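Local coordinates for HTH marR-type domain-containing protein (Streptococcus agalactiae serotype III, PDB 7DVT), which probably acts as a DNA-binding transcriptional regulator of the MarR family and binds heme b, at residues E29-P34 with N76-I81; G36-H41 with E57-S62. All coordinates share one frame; numbering follows the deposited sequence.

Overall arrangement
Both contacts lie in the helix-rich, probably DNA-binding part of the MarR-type chain, with contact 2 nested along the sequence inside the loop that contact 1 closes. Their centres are 11 Å apart, and helix 34-44 joins them. Leu-31 of contact 1 rests on that helix, its CD2 lying 3.5 Å from CA of Gly-36 and 3.8 Å from CG2 of Val-39. Ala-32 in segment 29-34 touches a bound heme, and in contact 2 the side chain of His-37 lies about 7 Å from a bound heme. The side chains of His-37 and His-114, an axial ligand of heme iron, are about 12 Å apart.

Contact 1 of 2, residues E29-P34 with N76-I81; sequences EHLAGP and NGFIAI
Phe-78 turns the CE2 corner of its ring to segment 29-34, where His-30 and Leu-31 receive it in different ways. The CB of His-30 lies at the edge of the ring, near its plane, 4.4 Å from CE2 of Phe-78. Leu-31 approaches obliquely and brings one methyl, CD2, to 4.2 Å from the same CE2. A phenyl ring suits this place because it is buried and meets an apolar methyl of Leu-31, itself buried; Gln-35 of helix 34-44 and Lys-102 of helix 97-117 are further neighbours of Phe-78, and Leu-31 also packs on Phe-106. With CG trans to its own carbonyl carbon (chi1 -51°), Phe-78 folds its ring back beneath Asn-76, whose CB stands 3.3 Å above the centre of the Phe-78 ring.

This fold-back occurs where helix 63-76, the probable recognition helix of a winged helix-turn-helix, gives way to strand 79-83 of the wing. Gly-77 closes the helix in a Schellman motif, with a positive phi that glycine accepts because it has no CB to press on the carbonyl oxygen of Asn-76.

The polar partners run nearly parallel but do not bond. The Asn-76 carboxamide and the His-30 imidazole have planes only 14° apart, with ND2 of Asn-76 3.9 Å from CB of His-30 and OD1 of Asn-76 4.1 Å from ND1 of His-30. The amide instead makes a weak hydrogen bond through ND2 to OE1 of Gln-35, which may favour this rotation of the group. His-30 is exposed, so a polar ring can lie at the surface, one face covered by the aliphatic part of Glu-29: CG of Glu-29 lies 3.5 Å above the plane of the His-30 imidazole, over its centre.

Contact 2 of 2, residues G36-H41 with E57-S62; sequences GHLVMH and EILHIS
A methyl-on-imidazole contact is the distinctive feature here: CD1 of Ile-58 sits over the face of the His-41 ring, 4.0 Å from its centroid and 27° off the ring normal, a CH-pi interaction. The two side chains approach from opposite directions, and CD1 of Ile-58 comes nearest at NE2 of His-41, 3.7 Å away. The second branch of Ile-58 reaches the other nitrogen, with CG2 4.2 Å from ND1 of His-41, so a beta-branched residue spreads two methyls along one imidazole. In His-41, CG trans to the backbone N (chi1 -153°) carries the ring out from helix 34-44 toward helix 52-59, and a chi2 of 88° turns its face to Ile-58. His-45 meets the same ring, and Met-50 in the intervening loop touches both His-41 and Ile-58.

One turn earlier, His-37 meets its partner differently. The exact placement of the Leu-59 methyls is doubtful, since both are modelled too close to their neighbours, but the general arrangement is plain: Leu-59 slides past His-37 in the opposite direction, its CD2 branch near the edge of the imidazole, and its CD1 branch faces Leu-38, the two leucines crossing at about a right angle. The backbone O of Ile-58 also lies near the His-37 ring plane, but at 4.1 Å from NE2 of His-37 it makes no hydrogen bond. Leu-38 is buried and Leu-59 partly so, both touching Leu-69 of helix 63-76, which suits branched aliphatic chains; His-37 is exposed and His-41 partly exposed, as suits polar rings.

His-60, with a positive phi, is the first residue beyond helix 52-59, and Ser-62 occupies the N-cap position of helix 63-76, its OG making a weak hydrogen bond with N of Val-65. Helices 52-59 and 63-76 with this short turn form the helix-turn-helix, packed against helix 34-44 in the three-helix core of a MarR-type winged-helix domain.

Contact 1 of 2, residues E29-P34 with N76-I81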
loop_
_atom_site.group_PDB
_atom_site.type_symbol
_atom_site.label_atom_id
_atom_site.label_comp_id
_atom_site.label_asym_id
_atom_site.label_seq_id
_atom_site.Cartn_x
_atom_site.Cartn_y
_atom_site.Cartn_z
ATOM N N GLU A 29 5.907 -17.607 -12.894
ATOM C CA GLU A 29 4.990 -17.592 -11.774
ATOM C C GLU A 29 5.570 -18.435 -10.630
ATOM O O GLU A 29 6.277 -19.419 -10.842
ATOM C CB GLU A 29 3.675 -18.188 -12.271
ATOM C CG GLU A 29 2.604 -18.303 -11.221
ATOM C CD GLU A 29 1.458 -19.183 -11.688
ATOM O OE1 GLU A 29 1.555 -19.766 -12.791
ATOM O OE2 GLU A 29 0.477 -19.292 -10.939
ATOM N N HIS A 30 5.179 -18.096 -9.418
ATOM C CA HIS A 30 5.678 -18.708 -8.188
ATOM C C HIS A 30 7.121 -18.294 -7.870
ATOM O O HIS A 30 7.695 -18.831 -6.924
ATOM C CB HIS A 30 5.465 -20.240 -8.106
ATOM C CG HIS A 30 4.192 -20.769 -8.694
ATOM N ND1 HIS A 30 4.200 -21.721 -9.707
ATOM C CD2 HIS A 30 2.887 -20.526 -8.420
ATOM C CE1 HIS A 30 2.958 -22.021 -10.057
ATOM N NE2 HIS A 30 2.132 -21.309 -9.272
ATOM N N LEU A 31 7.710 -17.370 -8.648
ATOM C CA LEU A 31 9.088 -16.953 -8.444
ATOM C C LEU A 31 9.155 -15.483 -8.032
ATOM O O LEU A 31 10.239 -14.959 -7.806
ATOM C CB LEU A 31 9.924 -17.238 -9.689
ATOM C CG LEU A 31 10.223 -18.720 -9.906
ATOM C CD1 LEU A 31 10.737 -18.974 -11.307
ATOM C CD2 LEU A 31 11.203 -19.264 -8.903
ATOM N N ALA A 32 7.984 -14.846 -7.946
ATOM C CA ALA A 32 7.727 -13.586 -7.248
ATOM C C ALA A 32 8.704 -13.321 -6.104
ATOM O O ALA A 32 9.545 -12.435 -6.221
ATOM C CB ALA A 32 6.305 -13.574 -6.710
ATOM N N GLY A 33 8.569 -14.076 -5.005
ATOM C CA GLY A 33 9.157 -13.703 -3.727
ATOM C C GLY A 33 10.303 -14.605 -3.291
ATOM O O GLY A 33 11.379 -14.546 -3.881
ATOM N N PRO A 34 10.117 -15.421 -2.217
ATOM C CA PRO A 34 11.157 -16.299 -1.676
ATOM C C PRO A 34 11.595 -17.504 -2.525
ATOM O O PRO A 34 12.768 -17.885 -2.469
ATOM C CB PRO A 34 10.554 -16.750 -0.337
ATOM C CG PRO A 34 9.068 -16.758 -0.596
ATOM C CD PRO A 34 8.858 -15.542 -1.467
ATOM N N ASN A 76 6.592 -27.897 -7.129
ATOM C CA ASN A 76 6.792 -27.194 -8.376
ATOM C C ASN A 76 7.846 -27.865 -9.273
ATOM O O ASN A 76 7.885 -27.567 -10.448
ATOM C CB ASN A 76 7.151 -25.731 -8.128
ATOM C CG ASN A 76 6.014 -24.931 -7.534
ATOM O OD1 ASN A 76 4.853 -25.262 -7.708
ATOM N ND2 ASN A 76 6.332 -23.851 -6.850
ATOM N N GLY A 77 8.715 -28.741 -8.744
ATOM C CA GLY A 77 9.719 -29.356 -9.599
ATOM C C GLY A 77 10.955 -28.473 -9.747
ATOM O O GLY A 77 11.821 -28.771 -10.553
ATOM N N PHE A 78 11.073 -27.413 -8.933
ATOM C CA PHE A 78 12.240 -26.544 -9.041
ATOM C C PHE A 78 13.476 -27.118 -8.354
ATOM O O PHE A 78 14.590 -26.768 -8.748
ATOM C CB PHE A 78 11.960 -25.150 -8.498
ATOM C CG PHE A 78 10.727 -24.490 -9.028
ATOM C CD1 PHE A 78 10.200 -24.851 -10.258
ATOM C CD2 PHE A 78 10.136 -23.461 -8.309
ATOM C CE1 PHE A 78 9.066 -24.242 -10.743
ATOM C CE2 PHE A 78 9.011 -22.830 -8.811
ATOM C CZ PHE A 78 8.497 -23.215 -10.029
ATOM N N ILE A 79 13.279 -27.951 -7.312
ATOM C CA ILE A 79 14.428 -28.428 -6.581
ATOM C C ILE A 79 14.205 -29.901 -6.262
ATOM O O ILE A 79 13.076 -30.349 -6.185
ATOM C CB ILE A 79 14.651 -27.625 -5.271
ATOM C CG1 ILE A 79 13.479 -27.844 -4.311
ATOM C CG2 ILE A 79 14.995 -26.135 -5.523
ATOM C CD1 ILE A 79 13.688 -27.271 -2.887
ATOM N N ALA A 80 15.303 -30.572 -5.914
ATOM C CA ALA A 80 15.279 -31.860 -5.253
ATOM C C ALA A 80 15.775 -31.668 -3.823
ATOM O O ALA A 80 16.747 -30.919 -3.587
ATOM C CB ALA A 80 16.216 -32.808 -5.957
ATOM N N ILE A 81 15.118 -32.391 -2.892
ATOM C CA ILE A 81 15.483 -32.355 -1.477
ATOM C C ILE A 81 16.133 -33.693 -1.150
ATOM O O ILE A 81 15.508 -34.743 -1.284
ATOM C CB ILE A 81 14.277 -32.022 -0.571
ATOM C CG1 ILE A 81 13.706 -30.628 -0.885
ATOM C CG2 ILE A 81 14.651 -32.155 0.916
ATOM C CD1 ILE A 81 12.390 -30.319 -0.159
#

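Contact 2 of 2, residues G36-H41 with E57-S62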
loop_
_atom_site.group_PDB
_atom_site.type_symbol
_atom_site.label_atom_id
_atom_site.label_comp_id
_atom_site.label_asym_id
_atom_site.label_seq_id
_atom_site.Cartn_x
_atom_site.Cartn_y
_atom_site.Cartn_z
ATOM N N GLY A 36 11.834 -17.557 -5.811
ATOM C CA GLY A 36 12.759 -17.003 -6.782
ATOM C C GLY A 36 14.104 -16.700 -6.125
ATOM O O GLY A 36 15.121 -16.885 -6.766
ATOM N N HIS A 37 14.116 -16.217 -4.862
ATOM C CA HIS A 37 15.351 -15.857 -4.196
ATOM C C HIS A 37 16.214 -17.098 -4.007
ATOM O O HIS A 37 17.410 -17.037 -4.248
ATOM C CB HIS A 37 15.112 -15.079 -2.880
ATOM C CG HIS A 37 16.322 -14.428 -2.260
ATOM N ND1 HIS A 37 17.017 -13.385 -2.866
ATOM C CD2 HIS A 37 16.921 -14.604 -1.047
ATOM C CE1 HIS A 37 18.024 -13.000 -2.090
ATOM N NE2 HIS A 37 17.983 -13.730 -0.953
ATOM N N LEU A 38 15.620 -18.205 -3.561
ATOM C CA LEU A 38 16.356 -19.451 -3.350
ATOM C C LEU A 38 16.830 -20.031 -4.692
ATOM O O LEU A 38 17.969 -20.514 -4.815
ATOM C CB LEU A 38 15.432 -20.446 -2.644
ATOM C CG LEU A 38 15.866 -20.864 -1.241
ATOM C CD1 LEU A 38 14.690 -20.877 -0.294
ATOM C CD2 LEU A 38 16.506 -22.256 -1.316
ATOM N N VAL A 39 15.964 -19.957 -5.719
ATOM C CA VAL A 39 16.353 -20.468 -7.014
ATOM C C VAL A 39 17.574 -19.685 -7.457
ATOM O O VAL A 39 18.523 -20.292 -7.975
ATOM C CB VAL A 39 15.203 -20.431 -8.057
ATOM C CG1 VAL A 39 15.709 -20.628 -9.483
ATOM C CG2 VAL A 39 14.106 -21.455 -7.777
ATOM N N MET A 40 17.557 -18.347 -7.350
ATOM C CA MET A 40 18.688 -17.586 -7.888
ATOM C C MET A 40 19.935 -17.773 -7.028
ATOM O O MET A 40 21.051 -17.657 -7.516
ATOM C CB MET A 40 18.387 -16.087 -7.949
ATOM C CG MET A 40 17.259 -15.737 -8.890
ATOM S SD MET A 40 17.480 -16.604 -10.467
ATOM C CE MET A 40 18.708 -15.581 -11.277
ATOM N N HIS A 41 19.744 -18.125 -5.749
ATOM C CA HIS A 41 20.880 -18.384 -4.877
ATOM C C HIS A 41 21.586 -19.671 -5.301
ATOM O O HIS A 41 22.822 -19.711 -5.454
ATOM C CB HIS A 41 20.445 -18.414 -3.405
ATOM C CG HIS A 41 21.580 -18.024 -2.523
ATOM N ND1 HIS A 41 21.826 -16.696 -2.197
ATOM C CD2 HIS A 41 22.578 -18.755 -1.965
ATOM C CE1 HIS A 41 22.905 -16.632 -1.445
ATOM N NE2 HIS A 41 23.396 -17.883 -1.298
ATOM N N GLU A 57 18.357 -19.126 7.083
ATOM C CA GLU A 57 19.231 -18.013 7.408
ATOM C C GLU A 57 19.311 -17.050 6.239
ATOM O O GLU A 57 19.344 -15.848 6.469
ATOM C CB GLU A 57 20.590 -18.537 7.846
ATOM C CG GLU A 57 20.435 -19.403 9.071
ATOM C CD GLU A 57 21.696 -20.060 9.567
ATOM O OE1 GLU A 57 22.785 -19.539 9.228
ATOM O OE2 GLU A 57 21.574 -21.087 10.287
ATOM N N ILE A 58 19.311 -17.594 5.007
ATOM C CA ILE A 58 19.446 -16.776 3.813
ATOM C C ILE A 58 18.186 -15.935 3.556
ATOM O O ILE A 58 18.263 -14.875 2.925
ATOM C CB ILE A 58 19.870 -17.631 2.604
ATOM C CG1 ILE A 58 21.358 -17.969 2.688
ATOM C CG2 ILE A 58 19.528 -16.929 1.292
ATOM C CD1 ILE A 58 21.770 -19.111 1.802
ATOM N N LEU A 59 17.028 -16.374 4.072
ATOM C CA LEU A 59 15.811 -15.600 3.894
ATOM C C LEU A 59 15.295 -15.020 5.204
ATOM O O LEU A 59 14.330 -14.273 5.195
ATOM C CB LEU A 59 14.759 -16.475 3.218
ATOM C CG LEU A 59 15.183 -16.963 1.833
ATOM C CD1 LEU A 59 14.488 -18.274 1.492
ATOM C CD2 LEU A 59 14.905 -15.886 0.790
ATOM N N HIS A 60 15.937 -15.358 6.325
ATOM C CA HIS A 60 15.539 -14.835 7.616
ATOM C C HIS A 60 14.102 -15.252 7.921
ATOM O O HIS A 60 13.259 -14.430 8.270
ATOM C CB HIS A 60 15.763 -13.313 7.680
ATOM C CG HIS A 60 17.087 -12.861 7.160
ATOM N ND1 HIS A 60 17.250 -12.392 5.857
ATOM C CD2 HIS A 60 18.301 -12.812 7.755
ATOM C CE1 HIS A 60 18.514 -12.071 5.674
ATOM N NE2 HIS A 60 19.182 -12.311 6.835
ATOM N N ILE A 61 13.833 -16.550 7.805
ATOM C CA ILE A 61 12.492 -17.077 8.007
ATOM C C ILE A 61 12.606 -18.202 9.028
ATOM O O ILE A 61 13.696 -18.721 9.219
ATOM C CB ILE A 61 11.865 -17.565 6.671
ATOM C CG1 ILE A 61 12.614 -18.777 6.090
ATOM C CG2 ILE A 61 11.742 -16.416 5.673
ATOM C CD1 ILE A 61 12.059 -19.277 4.763
ATOM N N SER A 62 11.469 -18.583 9.632
ATOM C CA SER A 62 11.397 -19.611 10.656
ATOM C C SER A 62 11.532 -20.988 10.021
ATOM O O SER A 62 11.437 -21.143 8.797
ATOM C CB SER A 62 10.116 -19.519 11.463
ATOM O OG SER A 62 9.014 -20.063 10.733
#